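Local coordinates for protein 2-c-methyl-d-erythritol 2,4-cyclodiphosphate synthase (Plasmodium falciparum, PDB 4C81) that catalyses conversion of 4-diphosphocytidyl-2-C-methyl-D-erythritol 2-phosphate to 2-C-methyl-D-erythritol 2,4-cyclodiphosphate with release of CMP, a step of the non-mevalonate isoprenoid pathway, at residues L44-V49 / P128-I133; N122-V127 / A170-A175. The protein carries 1 engineered substitution. One frame throughout, in Å; residues are numbered along the deposited sequence.

Contact 1. Residues L44-V49 / P128-I133; sequences LTLGGV and PKISNI. With CDP (cytidine-5'-diphosphate), chain D.
Leu46 and Ile130 face each other with their CA atoms 9.1 Å apart, Val49 and Ile133 with theirs at 7.7 Å, and no hydrogen bond joins the two backbones, so side chains carry the contact. Leu46 supplies the shortest of these contacts: its CG is anti to the backbone N (chi1 -160°), and methyl CD2 meets Ile130 CD1 at 3.6 Å, the two side chains crossing at about a right angle. The same CD2 lies 3.9 Å from Pro128 CG, so one methyl touches both the proline ring and the isoleucine tip. Leu44 CD2 adds a looser touch on Pro128 CD, and Val49 CG1 approaches Ile133 CG2 at 4.3 Å; Ile51 touches Leu44, Leu46, Pro128 and Ile133 and fills out this apolar patch. The arrangement sets a beta hairpin, strands 43-46 and 49-51 joined by a type I' turn from Leu46 to Val49, against residues 128-133, which lead into helix 130-145. Gly47 and Gly48 take the positive phi of that turn, and their N atoms are hydrogen-bonded to the carboxylate of Asp63. Away from the hairpin, the segment 128-133 reads the cytosine of CDP with its backbone: Ile130 N donates to CDP N3 over 3.1 Å (142° at the hydrogen) and Ser131 N to CDP O2 over 3.0 Å (147°). Pro128, which follows a cis peptide bond, brings its O to 2.8 Å from CDP N4. Lys129 CE lies against C1' of the ribose, and Asp81 of a second subunit is also hydrogen-bonded to the nucleotide.

Contact 2. Residues N122-V127 / A170-A175; sequences NVIAQV and AIECFA. With ZN (zinc ion), chain C; CDP (cytidine-5'-diphosphate), chain D.
Ala125 CB and Ile171 CG2 press together at 3.4 Å, a close approach for two methyl carbons. Within the paired strands, Val123 CG2 meets Cys173 SG at 4.1 Å, on the face of Val123 and Cys173; Cys173, and Ile171 beside it, also touch Ile64 of helix 64-77. The other face carries Asn122, Ile124, Glu172 and Phe174. There Ile124 CD1 approaches Phe174 CE1 obliquely at 4.2 Å, while the Phe174 ring meets Phe174 of each of the other two subunits edge-to-face, which places this face toward the centre of the trimer characteristic of IspF enzymes. Strands 114-124 and 170-181 are antiparallel neighbours in the main sheet; the short segments run at 164°, and Asn122-Phe174 and Ile124-Glu172 form hydrogen-bonded pairs on either side of the non-hydrogen-bonded pair Val123-Cys173. Asn122 N donates to Phe174 O in a nearly straight bond of 2.8 Å (177° at the hydrogen). Glu172 lies side by side with Ile124; its CG stands between the backbone N and the carbonyl carbon (chi1 68°), 3.9 Å from Ile124 CB, and the chain is extended beyond it, with OE1 2.4 Å from the zinc ion. OE1 is also hydrogen-bonded to Tyr14 OH, and His159 of the third subunit binds the same metal. Beyond the paired residues, a water links Gln126 N to Ala170 O, and Ala125 O accepts a hydrogen bond from CDP N4 at 2.9 Å.

How the contacts relate
The two contacts alternate along the chain, in the order 44-49, 122-127, 128-133, 170-175, and their centres lie 10 Å apart. Segment 122-127 runs straight into 128-133, so the end of strand 114-124 passes from its pairing in the main sheet to the helix that meets the hairpin. Side chains join the two: Leu44 CD2 rests 3.7 Å from Ile171 CD1, and Ile130 CG1 4.0 Å from Val123 CB. Both contacts touch one CDP through the consecutive segments 122-127 and 128-133, which means that the cytosine edge is recognised by backbone atoms of the chain from Ala125 to Ser131.

Contact 1. Residues L44-V49 / P128-I133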
loop_
_atom_site.group_PDB
_atom_site.type_symbol
_atom_site.label_atom_id
_atom_site.label_comp_id
_atom_site.label_asym_id
_atom_site.label_seq_id
_atom_site.Cartn_x
_atom_site.Cartn_y
_atom_site.Cartn_z
ATOM N N LEU A 44 -4.983 24.487 0.051
ATOM C CA LEU A 44 -4.821 23.096 -0.397
ATOM C C LEU A 44 -5.591 22.808 -1.686
ATOM O O LEU A 44 -6.735 23.237 -1.851
ATOM C CB LEU A 44 -5.290 22.118 0.695
ATOM C CG LEU A 44 -5.328 20.621 0.339
ATOM C CD1 LEU A 44 -3.924 20.082 0.109
ATOM C CD2 LEU A 44 -6.039 19.829 1.429
ATOM N N THR A 45 -4.946 22.077 -2.590
ATOM C CA THR A 45 -5.592 21.519 -3.771
ATOM C C THR A 45 -5.498 20.003 -3.665
ATOM O O THR A 45 -4.439 19.469 -3.336
ATOM C CB THR A 45 -4.898 21.973 -5.067
ATOM O OG1 THR A 45 -4.830 23.404 -5.097
ATOM C CG2 THR A 45 -5.655 21.472 -6.292
ATOM N N LEU A 46 -6.606 19.323 -3.935
ATOM C CA LEU A 46 -6.692 17.872 -3.781
ATOM C C LEU A 46 -7.410 17.272 -4.992
ATOM O O LEU A 46 -8.604 17.508 -5.202
ATOM C CB LEU A 46 -7.418 17.541 -2.472
ATOM C CG LEU A 46 -7.247 16.151 -1.858
ATOM C CD1 LEU A 46 -5.784 15.842 -1.577
ATOM C CD2 LEU A 46 -8.062 16.053 -0.579
ATOM N N GLY A 47 -6.673 16.504 -5.795
ATOM C CA GLY A 47 -7.189 15.975 -7.053
ATOM C C GLY A 47 -7.671 17.077 -7.979
ATOM O O GLY A 47 -8.669 16.917 -8.680
ATOM N N GLY A 48 -6.963 18.204 -7.960
ATOM C CA GLY A 48 -7.335 19.378 -8.749
ATOM C C GLY A 48 -8.466 20.222 -8.177
ATOM O O GLY A 48 -8.857 21.212 -8.792
ATOM N N VAL A 49 -8.989 19.847 -7.009
ATOM C CA VAL A 49 -10.100 20.565 -6.382
ATOM C C VAL A 49 -9.584 21.424 -5.233
ATOM O O VAL A 49 -8.937 20.916 -4.317
ATOM C CB VAL A 49 -11.169 19.595 -5.829
ATOM C CG1 VAL A 49 -12.338 20.374 -5.220
ATOM C CG2 VAL A 49 -11.663 18.650 -6.920
ATOM N N PRO A 128 -10.234 17.141 4.222
ATOM C CA PRO A 128 -11.659 17.245 3.947
ATOM C C PRO A 128 -12.327 15.906 3.672
ATOM O O PRO A 128 -11.665 14.859 3.644
ATOM C CB PRO A 128 -11.697 18.117 2.689
ATOM C CG PRO A 128 -10.460 17.760 1.967
ATOM C CD PRO A 128 -9.431 17.446 3.023
ATOM N N LYS A 129 -13.640 15.967 3.469
ATOM C CA LYS A 129 -14.463 14.801 3.190
ATOM C C LYS A 129 -14.411 14.501 1.684
ATOM O O LYS A 129 -15.056 15.169 0.876
ATOM C CB LYS A 129 -15.905 15.068 3.662
ATOM C CG LYS A 129 -16.505 13.993 4.559
ATOM C CD LYS A 129 -17.239 12.935 3.770
ATOM C CE LYS A 129 -17.975 11.968 4.684
ATOM N NZ LYS A 129 -19.088 12.623 5.426
ATOM N N ILE A 130 -13.587 13.521 1.326
ATOM C CA ILE A 130 -13.413 13.049 -0.053
ATOM C C ILE A 130 -14.724 12.673 -0.753
ATOM O O ILE A 130 -14.886 12.946 -1.940
ATOM C CB ILE A 130 -12.434 11.836 -0.117
ATOM C CG1 ILE A 130 -11.030 12.231 0.355
ATOM C CG2 ILE A 130 -12.348 11.278 -1.535
ATOM C CD1 ILE A 130 -10.395 13.336 -0.462
ATOM N N SER A 131 -15.656 12.055 -0.031
ATOM C CA SER A 131 -16.928 11.649 -0.646
ATOM C C SER A 131 -17.747 12.847 -1.159
ATOM O O SER A 131 -18.519 12.703 -2.108
ATOM C CB SER A 131 -17.758 10.783 0.309
ATOM O OG SER A 131 -18.237 11.529 1.407
ATOM N N ASN A 132 -17.568 14.017 -0.547
ATOM C CA ASN A 132 -18.243 15.239 -1.004
ATOM C C ASN A 132 -17.635 15.838 -2.274
ATOM O O ASN A 132 -18.302 16.606 -2.970
ATOM C CB ASN A 132 -18.243 16.309 0.097
ATOM C CG ASN A 132 -19.091 15.923 1.308
ATOM O OD1 ASN A 132 -18.914 16.475 2.395
ATOM N ND2 ASN A 132 -20.015 14.985 1.124
ATOM N N ILE A 133 -16.379 15.502 -2.567
ATOM C CA ILE A 133 -15.685 16.034 -3.747
ATOM C C ILE A 133 -15.223 14.936 -4.718
ATOM O O ILE A 133 -14.515 15.225 -5.691
ATOM C CB ILE A 133 -14.489 16.954 -3.347
ATOM C CG1 ILE A 133 -13.471 16.209 -2.470
ATOM C CG2 ILE A 133 -15.003 18.194 -2.617
ATOM C CD1 ILE A 133 -12.205 17.003 -2.181
HETATM O O3B CDP D . -14.949 4.732 11.309
HETATM P PB CDP D . -15.093 4.319 9.748
HETATM O O1B CDP D . -14.389 2.890 9.644
HETATM O O2B CDP D . -16.508 4.248 9.300
HETATM O O3A CDP D . -14.165 5.303 8.868
HETATM P PA CDP D . -14.096 6.905 9.062
HETATM O O1A CDP D . -14.774 7.340 10.302
HETATM O O2A CDP D . -12.692 7.303 8.829
HETATM O "O5'" CDP D . -14.951 7.438 7.809
HETATM C "C5'" CDP D . -16.159 6.795 7.383
HETATM C "C4'" CDP D . -16.511 7.225 5.957
HETATM O "O4'" CDP D . -16.413 8.671 5.903
HETATM C "C3'" CDP D . -15.470 6.730 4.956
HETATM O "O3'" CDP D . -15.795 5.412 4.500
HETATM C "C2'" CDP D . -15.628 7.748 3.832
HETATM O "O2'" CDP D . -16.746 7.405 3.006
HETATM C "C1'" CDP D . -15.939 9.056 4.577
HETATM N N1 CDP D . -14.700 9.891 4.626
HETATM C C2 CDP D . -14.269 10.542 3.456
HETATM O O2 CDP D . -14.899 10.425 2.406
HETATM N N3 CDP D . -13.114 11.325 3.490
HETATM C C4 CDP D . -12.372 11.473 4.659
HETATM N N4 CDP D . -11.279 12.231 4.638
HETATM C C5 CDP D . -12.792 10.838 5.824
HETATM C C6 CDP D . -13.944 10.052 5.811
#

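Contact 2. Residues N122-V127 / A170-A175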
loop_
_atom_site.group_PDB
_atom_site.type_symbol
_atom_site.label_atom_id
_atom_site.label_comp_id
_atom_site.label_asym_id
_atom_site.label_seq_id
_atom_site.Cartn_x
_atom_site.Cartn_y
_atom_site.Cartn_z
ATOM N N ASN A 122 -6.330 5.908 -2.198
ATOM C CA ASN A 122 -6.709 5.952 -0.790
ATOM C C ASN A 122 -6.127 7.186 -0.126
ATOM O O ASN A 122 -4.914 7.292 0.040
ATOM C CB ASN A 122 -6.178 4.717 -0.072
ATOM C CG ASN A 122 -6.937 3.468 -0.432
ATOM O OD1 ASN A 122 -8.159 3.439 -0.352
ATOM N ND2 ASN A 122 -6.216 2.424 -0.820
ATOM N N VAL A 123 -6.998 8.118 0.251
ATOM C CA VAL A 123 -6.593 9.302 0.999
ATOM C C VAL A 123 -6.835 9.049 2.481
ATOM O O VAL A 123 -7.911 8.605 2.864
ATOM C CB VAL A 123 -7.379 10.548 0.549
ATOM C CG1 VAL A 123 -6.999 11.772 1.387
ATOM C CG2 VAL A 123 -7.142 10.818 -0.935
ATOM N N ILE A 124 -5.822 9.310 3.301
ATOM C CA ILE A 124 -5.943 9.187 4.750
ATOM C C ILE A 124 -5.864 10.595 5.310
ATOM O O ILE A 124 -4.826 11.257 5.220
ATOM C CB ILE A 124 -4.858 8.287 5.367
ATOM C CG1 ILE A 124 -4.791 6.953 4.615
ATOM C CG2 ILE A 124 -5.164 8.053 6.848
ATOM C CD1 ILE A 124 -3.736 5.996 5.137
ATOM N N ALA A 125 -6.984 11.049 5.862
ATOM C CA ALA A 125 -7.152 12.436 6.264
ATOM C C ALA A 125 -8.406 12.586 7.124
ATOM O O ALA A 125 -9.430 11.966 6.844
ATOM C CB ALA A 125 -7.246 13.325 5.026
ATOM N N GLN A 126 -8.316 13.393 8.179
ATOM C CA GLN A 126 -9.497 13.731 8.976
ATOM C C GLN A 126 -10.427 14.600 8.136
ATOM O O GLN A 126 -11.628 14.344 8.056
ATOM C CB GLN A 126 -9.104 14.467 10.261
ATOM C CG GLN A 126 -8.278 13.650 11.248
ATOM C CD GLN A 126 -9.014 12.434 11.792
ATOM O OE1 GLN A 126 -8.451 11.339 11.875
ATOM N NE2 GLN A 126 -10.277 12.620 12.168
ATOM N N VAL A 127 -9.849 15.623 7.510
ATOM C CA VAL A 127 -10.558 16.508 6.586
ATOM C C VAL A 127 -9.646 16.822 5.391
ATOM O O VAL A 127 -8.422 16.768 5.516
ATOM C CB VAL A 127 -10.989 17.820 7.282
ATOM C CG1 VAL A 127 -12.033 17.532 8.354
ATOM C CG2 VAL A 127 -9.791 18.536 7.881
ATOM N N ALA A 170 -1.150 16.616 9.031
ATOM C CA ALA A 170 -0.811 16.190 7.678
ATOM C C ALA A 170 -1.937 15.376 7.051
ATOM O O ALA A 170 -2.858 14.935 7.741
ATOM C CB ALA A 170 0.483 15.379 7.693
ATOM N N ILE A 171 -1.847 15.193 5.737
ATOM C CA ILE A 171 -2.718 14.279 4.990
ATOM C C ILE A 171 -1.847 13.428 4.071
ATOM O O ILE A 171 -0.781 13.869 3.631
ATOM C CB ILE A 171 -3.785 15.030 4.159
ATOM C CG1 ILE A 171 -3.145 16.071 3.228
ATOM C CG2 ILE A 171 -4.800 15.705 5.089
ATOM C CD1 ILE A 171 -4.122 16.727 2.273
ATOM N N GLU A 172 -2.289 12.210 3.782
ATOM C CA GLU A 172 -1.492 11.330 2.928
ATOM C C GLU A 172 -2.338 10.540 1.946
ATOM O O GLU A 172 -3.561 10.429 2.089
ATOM C CB GLU A 172 -0.551 10.431 3.749
ATOM C CG GLU A 172 -1.186 9.359 4.613
ATOM C CD GLU A 172 -0.142 8.571 5.418
ATOM O OE1 GLU A 172 0.958 9.112 5.674
ATOM O OE2 GLU A 172 -0.428 7.413 5.789
ATOM N N CYS A 173 -1.674 10.046 0.906
ATOM C CA CYS A 173 -2.344 9.363 -0.195
ATOM C C CYS A 173 -1.514 8.168 -0.641
ATOM O O CYS A 173 -0.289 8.271 -0.753
ATOM C CB CYS A 173 -2.537 10.319 -1.384
ATOM S SG CYS A 173 -3.589 9.646 -2.692
ATOM N N PHE A 174 -2.190 7.045 -0.877
ATOM C CA PHE A 174 -1.628 5.897 -1.578
ATOM C C PHE A 174 -2.388 5.720 -2.881
ATOM O O PHE A 174 -3.601 5.566 -2.871
ATOM C CB PHE A 174 -1.767 4.622 -0.744
ATOM C CG PHE A 174 -0.879 4.589 0.455
ATOM C CD1 PHE A 174 -1.255 5.231 1.624
ATOM C CD2 PHE A 174 0.338 3.925 0.417
ATOM C CE1 PHE A 174 -0.431 5.208 2.747
ATOM C CE2 PHE A 174 1.162 3.895 1.535
ATOM C CZ PHE A 174 0.779 4.539 2.696
ATOM N N ALA A 175 -1.674 5.750 -3.999
ATOM C CA ALA A 175 -2.280 5.547 -5.308
ATOM C C ALA A 175 -1.761 4.232 -5.872
ATOM O O ALA A 175 -0.559 4.024 -5.924
ATOM C CB ALA A 175 -1.931 6.697 -6.239
HETATM ZN ZN ZN C . 2.387 8.648 7.482
HETATM O O3B CDP D . -14.949 4.732 11.309
HETATM P PB CDP D . -15.093 4.319 9.748
HETATM O O1B CDP D . -14.389 2.890 9.644
HETATM O O2B CDP D . -16.508 4.248 9.300
HETATM O O3A CDP D . -14.165 5.303 8.868
HETATM P PA CDP D . -14.096 6.905 9.062
HETATM O O1A CDP D . -14.774 7.340 10.302
HETATM O O2A CDP D . -12.692 7.303 8.829
HETATM O "O5'" CDP D . -14.951 7.438 7.809
HETATM C "C5'" CDP D . -16.159 6.795 7.383
HETATM C "C4'" CDP D . -16.511 7.225 5.957
HETATM O "O4'" CDP D . -16.413 8.671 5.903
HETATM C "C3'" CDP D . -15.470 6.730 4.956
HETATM O "O3'" CDP D . -15.795 5.412 4.500
HETATM C "C2'" CDP D . -15.628 7.748 3.832
HETATM O "O2'" CDP D . -16.746 7.405 3.006
HETATM C "C1'" CDP D . -15.939 9.056 4.577
HETATM N N1 CDP D . -14.700 9.891 4.626
HETATM C C2 CDP D . -14.269 10.542 3.456
HETATM O O2 CDP D . -14.899 10.425 2.406
HETATM N N3 CDP D . -13.114 11.325 3.490
HETATM C C4 CDP D . -12.372 11.473 4.659
HETATM N N4 CDP D . -11.279 12.231 4.638
HETATM C C5 CDP D . -12.792 10.838 5.824
HETATM C C6 CDP D . -13.944 10.052 5.811
HETATM O O HOH W 1 -5.484 14.813 8.690
#